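Local coordinates for heme-binding protein A / AI-2 binding protein A (Helicobacter pylori SS1, PDB 6OFQ) that probably captures peptides in the periplasm and delivers them to an ABC transporter for uptake, and is seen here with the peptide STSA bound, at residues A[254-257]-A[258-261]; A[320-323]-A[324-328]; A[434-437]-A[438-442]; A[467-470]-A[471-475]. All blocks are in the same frame, centred on the assembly; numbering follows the deposited sequence.

Contact 1: residues A[254-257]-A[258-261]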
loop_
_atom_site.group_PDB
_atom_site.type_symbol
_atom_site.label_atom_id
_atom_site.label_comp_id
_atom_site.label_asym_id
_atom_site.label_seq_id
_atom_site.Cartn_x
_atom_site.Cartn_y
_atom_site.Cartn_z
ATOM N N ARG A 254 -11.267 11.167 16.282
ATOM C CA ARG A 254 -10.907 11.782 15.000
ATOM C C ARG A 254 -12.128 12.422 14.338
ATOM O O ARG A 254 -12.050 13.553 13.868
ATOM C CB ARG A 254 -10.224 10.697 14.118
ATOM C CG ARG A 254 -9.382 11.207 12.942
ATOM C CD ARG A 254 -8.865 10.081 12.032
ATOM N NE ARG A 254 -8.338 8.992 12.839
ATOM C CZ ARG A 254 -8.715 7.730 12.830
ATOM N NH1 ARG A 254 -9.480 7.206 11.901
ATOM N NH2 ARG A 254 -8.351 7.045 13.882
ATOM N N ALA A 255 -13.267 11.723 14.290
ATOM C CA ALA A 255 -14.484 12.320 13.801
ATOM C C ALA A 255 -14.974 13.499 14.613
ATOM O O ALA A 255 -15.450 14.483 14.045
ATOM C CB ALA A 255 -15.545 11.250 13.656
ATOM N N LEU A 256 -14.803 13.428 15.934
ATOM C CA LEU A 256 -15.142 14.601 16.723
ATOM C C LEU A 256 -14.290 15.812 16.388
ATOM O O LEU A 256 -14.778 16.955 16.270
ATOM C CB LEU A 256 -15.052 14.301 18.221
ATOM C CG LEU A 256 -15.396 15.475 19.154
ATOM C CD1 LEU A 256 -16.791 16.021 18.917
ATOM C CD2 LEU A 256 -15.146 14.922 20.574
ATOM N N ALA A 257 -13.010 15.560 16.096
ATOM C CA ALA A 257 -12.137 16.610 15.660
ATOM C C ALA A 257 -12.567 17.215 14.296
ATOM O O ALA A 257 -12.368 18.412 14.041
ATOM C CB ALA A 257 -10.693 16.150 15.632
ATOM N N LEU A 258 -13.166 16.411 13.410
ATOM C CA LEU A 258 -13.735 16.947 12.205
ATOM C C LEU A 258 -14.930 17.786 12.527
ATOM O O LEU A 258 -15.089 18.874 11.958
ATOM C CB LEU A 258 -14.090 15.831 11.234
ATOM C CG LEU A 258 -14.587 16.340 9.893
ATOM C CD1 LEU A 258 -13.498 16.993 9.040
ATOM C CD2 LEU A 258 -15.139 15.165 9.088
ATOM N N ARG A 259 -15.776 17.300 13.418
ATOM C CA ARG A 259 -17.012 18.004 13.777
ATOM C C ARG A 259 -16.708 19.359 14.415
ATOM O O ARG A 259 -17.533 20.270 14.294
ATOM C CB ARG A 259 -17.811 17.076 14.708
ATOM C CG ARG A 259 -18.512 16.012 13.922
ATOM C CD ARG A 259 -19.075 14.963 14.884
ATOM N NE ARG A 259 -19.908 15.507 15.969
ATOM C CZ ARG A 259 -20.092 14.865 17.118
ATOM N NH1 ARG A 259 -19.425 13.726 17.330
ATOM N NH2 ARG A 259 -20.936 15.356 18.030
ATOM N N THR A 260 -15.629 19.492 15.154
ATOM C CA THR A 260 -15.254 20.772 15.760
ATOM C C THR A 260 -14.403 21.635 14.828
ATOM O O THR A 260 -14.035 22.759 15.163
ATOM C CB THR A 260 -14.495 20.573 17.074
ATOM O OG1 THR A 260 -13.219 19.964 16.833
ATOM C CG2 THR A 260 -15.262 19.774 18.102
ATOM N N GLY A 261 -14.007 21.108 13.677
ATOM C CA GLY A 261 -13.090 21.792 12.772
ATOM C C GLY A 261 -11.621 21.808 13.138
ATOM O O GLY A 261 -10.803 22.422 12.438
#

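Contact 2: residues A[320-323]-A[324-328]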
loop_
_atom_site.group_PDB
_atom_site.type_symbol
_atom_site.label_atom_id
_atom_site.label_comp_id
_atom_site.label_asym_id
_atom_site.label_seq_id
_atom_site.Cartn_x
_atom_site.Cartn_y
_atom_site.Cartn_z
ATOM N N VAL A 320 -19.654 -13.905 6.027
ATOM C CA VAL A 320 -19.123 -12.628 5.544
ATOM C C VAL A 320 -20.222 -11.605 5.297
ATOM O O VAL A 320 -20.005 -10.410 5.522
ATOM C CB VAL A 320 -18.180 -12.808 4.308
ATOM C CG1 VAL A 320 -17.849 -11.457 3.693
ATOM C CG2 VAL A 320 -16.934 -13.563 4.725
ATOM N N ASP A 321 -21.406 -12.025 4.844
ATOM C CA ASP A 321 -22.502 -11.054 4.703
ATOM C C ASP A 321 -22.797 -10.355 6.062
ATOM O O ASP A 321 -22.969 -9.139 6.176
ATOM C CB ASP A 321 -23.784 -11.663 4.154
ATOM C CG ASP A 321 -23.676 -12.101 2.715
ATOM O OD1 ASP A 321 -22.931 -11.521 1.905
ATOM O OD2 ASP A 321 -24.455 -12.990 2.327
ATOM N N ASP A 322 -22.815 -11.127 7.137
ATOM C CA ASP A 322 -23.021 -10.582 8.482
ATOM C C ASP A 322 -21.857 -9.729 8.950
ATOM O O ASP A 322 -21.988 -8.663 9.552
ATOM C CB ASP A 322 -23.269 -11.741 9.439
ATOM C CG ASP A 322 -23.826 -11.289 10.757
ATOM O OD1 ASP A 322 -24.863 -10.594 10.690
ATOM O OD2 ASP A 322 -23.330 -11.737 11.801
ATOM N N TYR A 323 -20.638 -10.183 8.631
ATOM C CA TYR A 323 -19.462 -9.402 8.934
ATOM C C TYR A 323 -19.505 -8.017 8.289
ATOM O O TYR A 323 -19.155 -7.016 8.954
ATOM C CB TYR A 323 -18.219 -10.197 8.512
ATOM C CG TYR A 323 -16.878 -9.570 8.828
ATOM C CD1 TYR A 323 -16.255 -9.792 10.005
ATOM C CD2 TYR A 323 -16.189 -8.811 7.917
ATOM C CE1 TYR A 323 -15.061 -9.192 10.334
ATOM C CE2 TYR A 323 -14.951 -8.291 8.197
ATOM C CZ TYR A 323 -14.370 -8.465 9.407
ATOM O OH TYR A 323 -13.155 -7.877 9.693
ATOM N N ILE A 324 -19.859 -7.941 7.029
ATOM C CA ILE A 324 -19.991 -6.684 6.358
ATOM C C ILE A 324 -21.026 -5.757 7.015
ATOM O O ILE A 324 -20.776 -4.571 7.130
ATOM C CB ILE A 324 -20.137 -6.879 4.853
ATOM C CG1 ILE A 324 -18.757 -7.391 4.360
ATOM C CG2 ILE A 324 -20.689 -5.651 4.124
ATOM C CD1 ILE A 324 -18.863 -7.852 2.926
ATOM N N LYS A 325 -22.159 -6.327 7.404
ATOM C CA LYS A 325 -23.119 -5.537 8.189
ATOM C C LYS A 325 -22.596 -5.008 9.512
ATOM O O LYS A 325 -22.712 -3.809 9.776
ATOM C CB LYS A 325 -24.366 -6.409 8.392
ATOM C CG LYS A 325 -25.137 -6.609 7.113
ATOM C CD LYS A 325 -26.435 -7.406 7.181
ATOM C CE LYS A 325 -26.949 -7.556 5.750
ATOM N NZ LYS A 325 -28.346 -8.056 5.624
ATOM N N VAL A 326 -21.973 -5.865 10.326
ATOM C CA VAL A 326 -21.434 -5.489 11.623
ATOM C C VAL A 326 -20.230 -4.593 11.631
ATOM O O VAL A 326 -20.129 -3.653 12.429
ATOM C CB VAL A 326 -21.051 -6.736 12.459
ATOM C CG1 VAL A 326 -20.410 -6.370 13.795
ATOM C CG2 VAL A 326 -22.339 -7.482 12.697
ATOM N N ILE A 327 -19.230 -4.975 10.851
ATOM C CA ILE A 327 -17.970 -4.312 10.886
ATOM C C ILE A 327 -18.055 -3.116 9.977
ATOM O O ILE A 327 -17.435 -2.104 10.261
ATOM C CB ILE A 327 -16.755 -5.174 10.464
ATOM C CG1 ILE A 327 -16.397 -6.224 11.504
ATOM C CG2 ILE A 327 -15.507 -4.342 10.153
ATOM C CD1 ILE A 327 -17.479 -6.747 12.423
ATOM N N TYR A 328 -18.637 -3.268 8.800
ATOM C CA TYR A 328 -18.590 -2.202 7.835
ATOM C C TYR A 328 -19.840 -1.397 7.665
ATOM O O TYR A 328 -19.899 -0.455 6.878
ATOM C CB TYR A 328 -18.149 -2.754 6.449
ATOM C CG TYR A 328 -16.671 -3.180 6.358
ATOM C CD1 TYR A 328 -15.641 -2.260 6.255
ATOM C CD2 TYR A 328 -16.326 -4.506 6.514
ATOM C CE1 TYR A 328 -14.314 -2.646 6.290
ATOM C CE2 TYR A 328 -14.997 -4.920 6.507
ATOM C CZ TYR A 328 -14.004 -3.987 6.408
ATOM O OH TYR A 328 -12.705 -4.471 6.381
HETATM O O HOH W 1 -11.977 -6.731 7.729
#

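Contact 3: residues A[434-437]-A[438-442]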
loop_
_atom_site.group_PDB
_atom_site.type_symbol
_atom_site.label_atom_id
_atom_site.label_comp_id
_atom_site.label_asym_id
_atom_site.label_seq_id
_atom_site.Cartn_x
_atom_site.Cartn_y
_atom_site.Cartn_z
ATOM N N ASP A 434 -3.338 -3.344 -11.666
ATOM C CA ASP A 434 -2.782 -4.468 -12.397
ATOM C C ASP A 434 -2.873 -5.608 -11.401
ATOM O O ASP A 434 -2.366 -5.535 -10.277
ATOM C CB ASP A 434 -1.334 -4.215 -12.805
ATOM C CG ASP A 434 -0.831 -5.244 -13.801
ATOM O OD1 ASP A 434 -0.738 -6.406 -13.399
ATOM O OD2 ASP A 434 -0.509 -4.824 -14.948
ATOM N N PRO A 435 -3.436 -6.746 -11.798
ATOM C CA PRO A 435 -3.461 -7.915 -10.894
ATOM C C PRO A 435 -2.126 -8.328 -10.322
ATOM O O PRO A 435 -2.094 -8.911 -9.217
ATOM C CB PRO A 435 -4.127 -9.021 -11.740
ATOM C CG PRO A 435 -4.961 -8.259 -12.739
ATOM C CD PRO A 435 -4.120 -7.080 -13.078
ATOM N N ASP A 436 -1.057 -8.080 -11.045
ATOM C CA ASP A 436 0.256 -8.467 -10.533
ATOM C C ASP A 436 0.564 -7.910 -9.144
ATOM O O ASP A 436 1.176 -8.580 -8.293
ATOM C CB ASP A 436 1.349 -8.027 -11.511
ATOM C CG ASP A 436 2.744 -8.485 -11.109
ATOM O OD1 ASP A 436 3.415 -7.659 -10.455
ATOM O OD2 ASP A 436 3.162 -9.556 -11.504
ATOM N N ASN A 437 0.087 -6.696 -8.904
ATOM C CA ASN A 437 0.377 -5.932 -7.661
ATOM C C ASN A 437 -0.296 -6.607 -6.451
ATOM O O ASN A 437 0.084 -6.258 -5.308
ATOM C CB ASN A 437 -0.056 -4.478 -7.853
ATOM C CG ASN A 437 0.125 -3.604 -6.607
ATOM O OD1 ASN A 437 -0.888 -3.152 -6.035
ATOM N ND2 ASN A 437 1.330 -3.351 -6.179
ATOM N N PHE A 438 -1.333 -7.425 -6.677
ATOM C CA PHE A 438 -1.922 -8.210 -5.599
ATOM C C PHE A 438 -1.394 -9.632 -5.687
ATOM O O PHE A 438 -0.839 -10.190 -4.698
ATOM C CB PHE A 438 -3.469 -8.231 -5.576
ATOM C CG PHE A 438 -4.129 -6.894 -5.255
ATOM C CD1 PHE A 438 -4.094 -5.797 -6.139
ATOM C CD2 PHE A 438 -4.925 -6.797 -4.116
ATOM C CE1 PHE A 438 -4.801 -4.636 -5.804
ATOM C CE2 PHE A 438 -5.595 -5.613 -3.805
ATOM C CZ PHE A 438 -5.558 -4.549 -4.667
ATOM N N LEU A 439 -1.671 -10.308 -6.790
ATOM C CA LEU A 439 -1.386 -11.715 -6.883
ATOM C C LEU A 439 0.105 -12.021 -6.742
ATOM O O LEU A 439 0.466 -12.948 -6.007
ATOM C CB LEU A 439 -1.900 -12.296 -8.180
ATOM C CG LEU A 439 -3.411 -12.125 -8.416
ATOM C CD1 LEU A 439 -3.742 -12.617 -9.825
ATOM C CD2 LEU A 439 -4.197 -12.889 -7.359
ATOM N N TYR A 440 0.993 -11.303 -7.395
ATOM C CA TYR A 440 2.406 -11.643 -7.308
ATOM C C TYR A 440 3.040 -11.062 -6.067
ATOM O O TYR A 440 3.765 -11.743 -5.301
ATOM C CB TYR A 440 3.170 -11.222 -8.570
ATOM C CG TYR A 440 4.505 -11.945 -8.696
ATOM C CD1 TYR A 440 4.492 -13.241 -9.169
ATOM C CD2 TYR A 440 5.697 -11.386 -8.303
ATOM C CE1 TYR A 440 5.659 -13.980 -9.270
ATOM C CE2 TYR A 440 6.894 -12.131 -8.435
ATOM C CZ TYR A 440 6.794 -13.409 -8.910
ATOM O OH TYR A 440 7.920 -14.267 -9.104
ATOM N N THR A 441 2.730 -9.816 -5.770
ATOM C CA THR A 441 3.387 -9.168 -4.653
ATOM C C THR A 441 2.997 -9.785 -3.321
ATOM O O THR A 441 3.795 -9.733 -2.382
ATOM C CB THR A 441 3.005 -7.687 -4.703
ATOM O OG1 THR A 441 3.398 -7.182 -5.979
ATOM C CG2 THR A 441 3.727 -6.813 -3.645
ATOM N N LEU A 442 1.762 -10.292 -3.204
ATOM C CA LEU A 442 1.238 -10.793 -1.919
ATOM C C LEU A 442 1.107 -12.284 -1.819
ATOM O O LEU A 442 0.980 -12.828 -0.722
ATOM C CB LEU A 442 -0.123 -10.178 -1.537
ATOM C CG LEU A 442 -0.159 -8.662 -1.688
ATOM C CD1 LEU A 442 -1.595 -8.182 -1.475
ATOM C CD2 LEU A 442 0.787 -7.921 -0.764
HETATM O O HOH W 2 4.877 -7.995 -8.143
HETATM O O HOH W 3 3.761 -4.757 -6.949
#

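Contact 4: residues A[467-470]-A[471-475]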
loop_
_atom_site.group_PDB
_atom_site.type_symbol
_atom_site.label_atom_id
_atom_site.label_comp_id
_atom_site.label_asym_id
_atom_site.label_seq_id
_atom_site.Cartn_x
_atom_site.Cartn_y
_atom_site.Cartn_z
ATOM N N LEU A 467 1.711 -19.415 -13.267
ATOM C CA LEU A 467 0.795 -18.652 -14.102
ATOM C C LEU A 467 1.039 -17.176 -13.988
ATOM O O LEU A 467 0.951 -16.446 -15.004
ATOM C CB LEU A 467 -0.661 -18.917 -13.701
ATOM C CG LEU A 467 -1.232 -20.274 -14.128
ATOM C CD1 LEU A 467 -2.497 -20.650 -13.368
ATOM C CD2 LEU A 467 -1.537 -20.303 -15.590
ATOM N N LEU A 468 1.328 -16.700 -12.792
ATOM C CA LEU A 468 1.651 -15.283 -12.606
ATOM C C LEU A 468 2.908 -14.862 -13.353
ATOM O O LEU A 468 2.946 -13.765 -13.903
ATOM C CB LEU A 468 1.835 -14.906 -11.139
ATOM C CG LEU A 468 0.667 -15.285 -10.197
ATOM C CD1 LEU A 468 0.926 -14.694 -8.799
ATOM C CD2 LEU A 468 -0.661 -14.814 -10.725
ATOM N N ILE A 469 3.894 -15.749 -13.395
ATOM C CA ILE A 469 5.100 -15.492 -14.154
ATOM C C ILE A 469 4.808 -15.426 -15.647
ATOM O O ILE A 469 5.245 -14.494 -16.322
ATOM C CB ILE A 469 6.200 -16.483 -13.775
ATOM C CG1 ILE A 469 6.679 -16.310 -12.311
ATOM C CG2 ILE A 469 7.372 -16.339 -14.777
ATOM C CD1 ILE A 469 7.423 -17.499 -11.779
ATOM N N LYS A 470 4.030 -16.379 -16.167
ATOM C CA LYS A 470 3.597 -16.266 -17.548
ATOM C C LYS A 470 2.893 -14.984 -17.855
ATOM O O LYS A 470 3.080 -14.374 -18.913
ATOM C CB LYS A 470 2.679 -17.406 -17.917
ATOM C CG LYS A 470 3.392 -18.714 -18.031
ATOM C CD LYS A 470 2.418 -19.783 -18.524
ATOM C CE LYS A 470 2.992 -21.181 -18.422
ATOM N NZ LYS A 470 3.832 -21.387 -19.617
ATOM N N ALA A 471 2.032 -14.552 -16.941
ATOM C CA ALA A 471 1.274 -13.328 -17.146
ATOM C C ALA A 471 2.101 -12.055 -17.090
ATOM O O ALA A 471 1.697 -11.053 -17.673
ATOM C CB ALA A 471 0.143 -13.178 -16.160
ATOM N N LYS A 472 3.320 -12.118 -16.589
ATOM C CA LYS A 472 4.224 -10.990 -16.735
ATOM C C LYS A 472 4.864 -10.911 -18.110
ATOM O O LYS A 472 5.272 -9.834 -18.593
ATOM C CB LYS A 472 5.380 -11.166 -15.763
ATOM C CG LYS A 472 4.997 -11.085 -14.312
ATOM C CD LYS A 472 6.174 -11.513 -13.469
ATOM C CE LYS A 472 5.996 -11.329 -11.962
ATOM N NZ LYS A 472 5.934 -9.885 -11.574
ATOM N N ARG A 473 4.966 -12.062 -18.782
ATOM C CA ARG A 473 5.850 -12.172 -19.964
ATOM C C ARG A 473 5.158 -11.894 -21.267
ATOM O O ARG A 473 5.796 -11.819 -22.315
ATOM C CB ARG A 473 6.495 -13.564 -20.032
ATOM C CG ARG A 473 7.402 -13.901 -18.880
ATOM C CD ARG A 473 8.797 -13.342 -18.882
ATOM N NE ARG A 473 9.426 -13.677 -17.603
ATOM C CZ ARG A 473 9.364 -12.914 -16.500
ATOM N NH1 ARG A 473 8.826 -11.675 -16.455
ATOM N NH2 ARG A 473 9.898 -13.394 -15.393
ATOM N N VAL A 474 3.850 -11.700 -21.227
ATOM C CA VAL A 474 3.090 -11.182 -22.357
ATOM C C VAL A 474 2.413 -9.878 -21.972
ATOM O O VAL A 474 2.069 -9.678 -20.800
ATOM C CB VAL A 474 2.016 -12.177 -22.840
ATOM C CG1 VAL A 474 2.729 -13.371 -23.458
ATOM C CG2 VAL A 474 1.087 -12.656 -21.737
ATOM N N SER A 475 2.265 -8.946 -22.886
ATOM C CA SER A 475 1.749 -7.609 -22.573
ATOM C C SER A 475 0.266 -7.455 -22.942
ATOM O O SER A 475 -0.442 -6.606 -22.369
ATOM C CB SER A 475 2.645 -6.537 -23.237
ATOM O OG SER A 475 2.594 -6.741 -24.646
#

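Contact 1: residues A[254-257]-A[258-261]
Leu256 and Arg259 meet on the outer side of a helix whose backbone bonds run close to its end. Leu258 N donates to Arg254 O and Arg259 N to Ala255 O, the latter at 2.9 Å; Thr260 N continues the series to Leu256 O, also at 2.9 Å. Gly261 then leaves the helix with a positive phi of 76°, in a Schellman motif. The hydroxyl of Thr260 bends back over this last turn, its OG1 lying 3.3 Å from Ala257 O and 3.4 Å from Leu256 O, weak contacts between which its one proton is not settled.

Side-chain contact is slight. Leu256 CD1 sits over one face of the Arg259 guanidinium, off its centre, with NH1 of Arg259 3.8 Å from that methyl; a bend at chi3 (52°) turns the group back toward it. The Thr260 methyl CG2 approaches the same CD1 at 4.1 Å.

Away from this exposed side, the buried residues of helix 251-259 fix it in the fold: Arg254 reaches Ile248 O and Thr267 O, and Leu258 packs on strands 283-288 and 497-510, while Arg259 lies against helix 274-278.

Contact 2: residues A[320-323]-A[324-328]
From Val320 to Ile327 the backbone bonds step regularly from residue i+4 to residue i, Ile324 N to Val320 O, Lys325 N to Asp321 O, Val326 N to Asp322 O and Ile327 N to Tyr323 O, all with N-H angles of 165° or more. On this even frame Tyr323 and Ile327 show how a ring and a branched chain one turn apart can pack. CG of Tyr323 is anti to its own nitrogen (chi1 -177°), which carries the ring out from the helix with a slight lean toward its C-terminal end, where Ile327, one turn on, can come over its face. Ile327 CG1 lies 3.8 Å from the centroid of the Tyr323 ring, in a CH-pi contact displaced toward the rim; the closest ring atom is Tyr323 CE1, 3.5 Å from that CG1.

Tyr328 adds a second aromatic. Its ring presents an edge to Tyr323, CE2 to CE2 between the two residues being 3.8 Å. The two hydroxyls are joined by a water, 2.6 Å from Tyr323 OH and 2.7 Å from Tyr328 OH, which lies at the edge of the Tyr323 ring and in its plane. On another side of the helix, Val320 CG1 touches Ile324 CD1 at 3.8 Å.

Phe390 meets Tyr323 edge-to-face, Tyr328 leans on strand 497-510, and Asp321 pairs with Lys334. The motif is an i to i+4 aromatic-aliphatic pair on one side of an alpha-helix, which here lies on the mixed sheet through strands 332-334 and 497-510, within the type II periplasmic binding protein fold.

Contact 3: residues A[434-437]-A[438-442]
Asp436 and Tyr440 lie side by side and point the same way, carboxylate and ring planes only 15° apart, in the first turn of a buried helix. This is the close-packed part: Asp436 OD2 comes to 3.4 Å from Tyr440 CB. The same OD2 forms a salt bridge with Lys472, whose ammonium also makes a cation-pi contact with the Tyr440 ring, and the shared cation probably helps keep carboxylate and ring together. Beneath them two carbonyls each accept twice. Asp436 O takes Tyr440 N at 2.9 Å and Thr441 N at 3.2 Å, while Pro435 O takes Leu439 N nearly straight on and Phe438 N from above its carbonyl plane. Asp434 opens the turn with a capping bond, its OD1 receiving Asp436 N at 2.9 Å through the anti lone pair, while its OD2 forms a salt bridge with Arg480.

The looser part is watery. Thr441 OG1 does not touch the side chains of Asp436 and Asn437 directly; two waters intervene. One, 2.7 Å from Thr441 OG1, donates to Asp436 OD1, and the other, 2.6 Å from the same OG1, accepts from Asn437 ND2. OG1 of Thr441 stands anti to its carbonyl carbon (chi1 -57°), which turns it back toward the preceding turn, where both waters can reach it. The Asn437 amide is set by Trp428 and Asp431 at its oxygen end.

Leu439 and Tyr440 pack on helix 462-473, Pro435 and Leu439 on Tyr484 of helix 477-494, and Phe438 meets Trp428 of strand 423-429 edge-to-face.

Contact 4: residues A[467-470]-A[471-475]
Two torsions bring Arg473 back alongside Ile469: its CG is anti to the carbonyl carbon (chi1 -63°), and the chain then bends sharply at chi2 (-79°). The two side chains run next to each other and point the same way, with NH2 of Arg473 3.9 Å from the Ile469 branch methyl CG2, while Arg473 CG rests 3.4 Å from Ile469 O, the carbonyl over which one face of its guanidinium lies. Lys472 follows a similar course, its CG 3.4 Å from Leu468 O, but its extended chain turns only at the last torsion and leads the ammonium away from the turn.

The backbone changes its pattern here. Ala471 N still donates to Leu467 O in a regular i+4 bond of 2.9 Å. Beyond it the i+4 links are weak, and the shorter i+3 links take over: Lys472 N to Ile469 O at 3.1 Å and Arg473 N to Lys470 O at 3.0 Å. In both, the donor stands above the carbonyl plane.

The charged ends find partners elsewhere, Lys472 with Glu172 and secondly Asp436, Arg473 with Glu172 and Pro171 O. Within the turn no salt bridge forms; the side chains meet mainly through aliphatic parts and the backbone, the Arg473 guanidinium only passing alongside Ile469. The chemistry implies that this unwinding C-terminal end directs two cations away from its own turn to a common acid, Glu172, which probably offsets their positive charges.

Placed together, the four contacts illustrate how a helical turn takes its chemistry from its surroundings. Contact 3 is wholly buried and rich in charge, capping and water; contacts 1, 2 and 4 are partly buried, each with one side exposed. Contacts 3 and 4 touch, their centres about 11 Å apart, and join helix 436-443 to helix 462-473: Leu468 packs on Leu439 and Tyr440 beside the polar link. Contacts 1 and 2 stand apart yet both reach strand 497-510. Helix ends differ too, with a glycine closing contact 1 and weakening bonds contact 4, whereas contact 2 relies chiefly on aromatic and aliphatic packing.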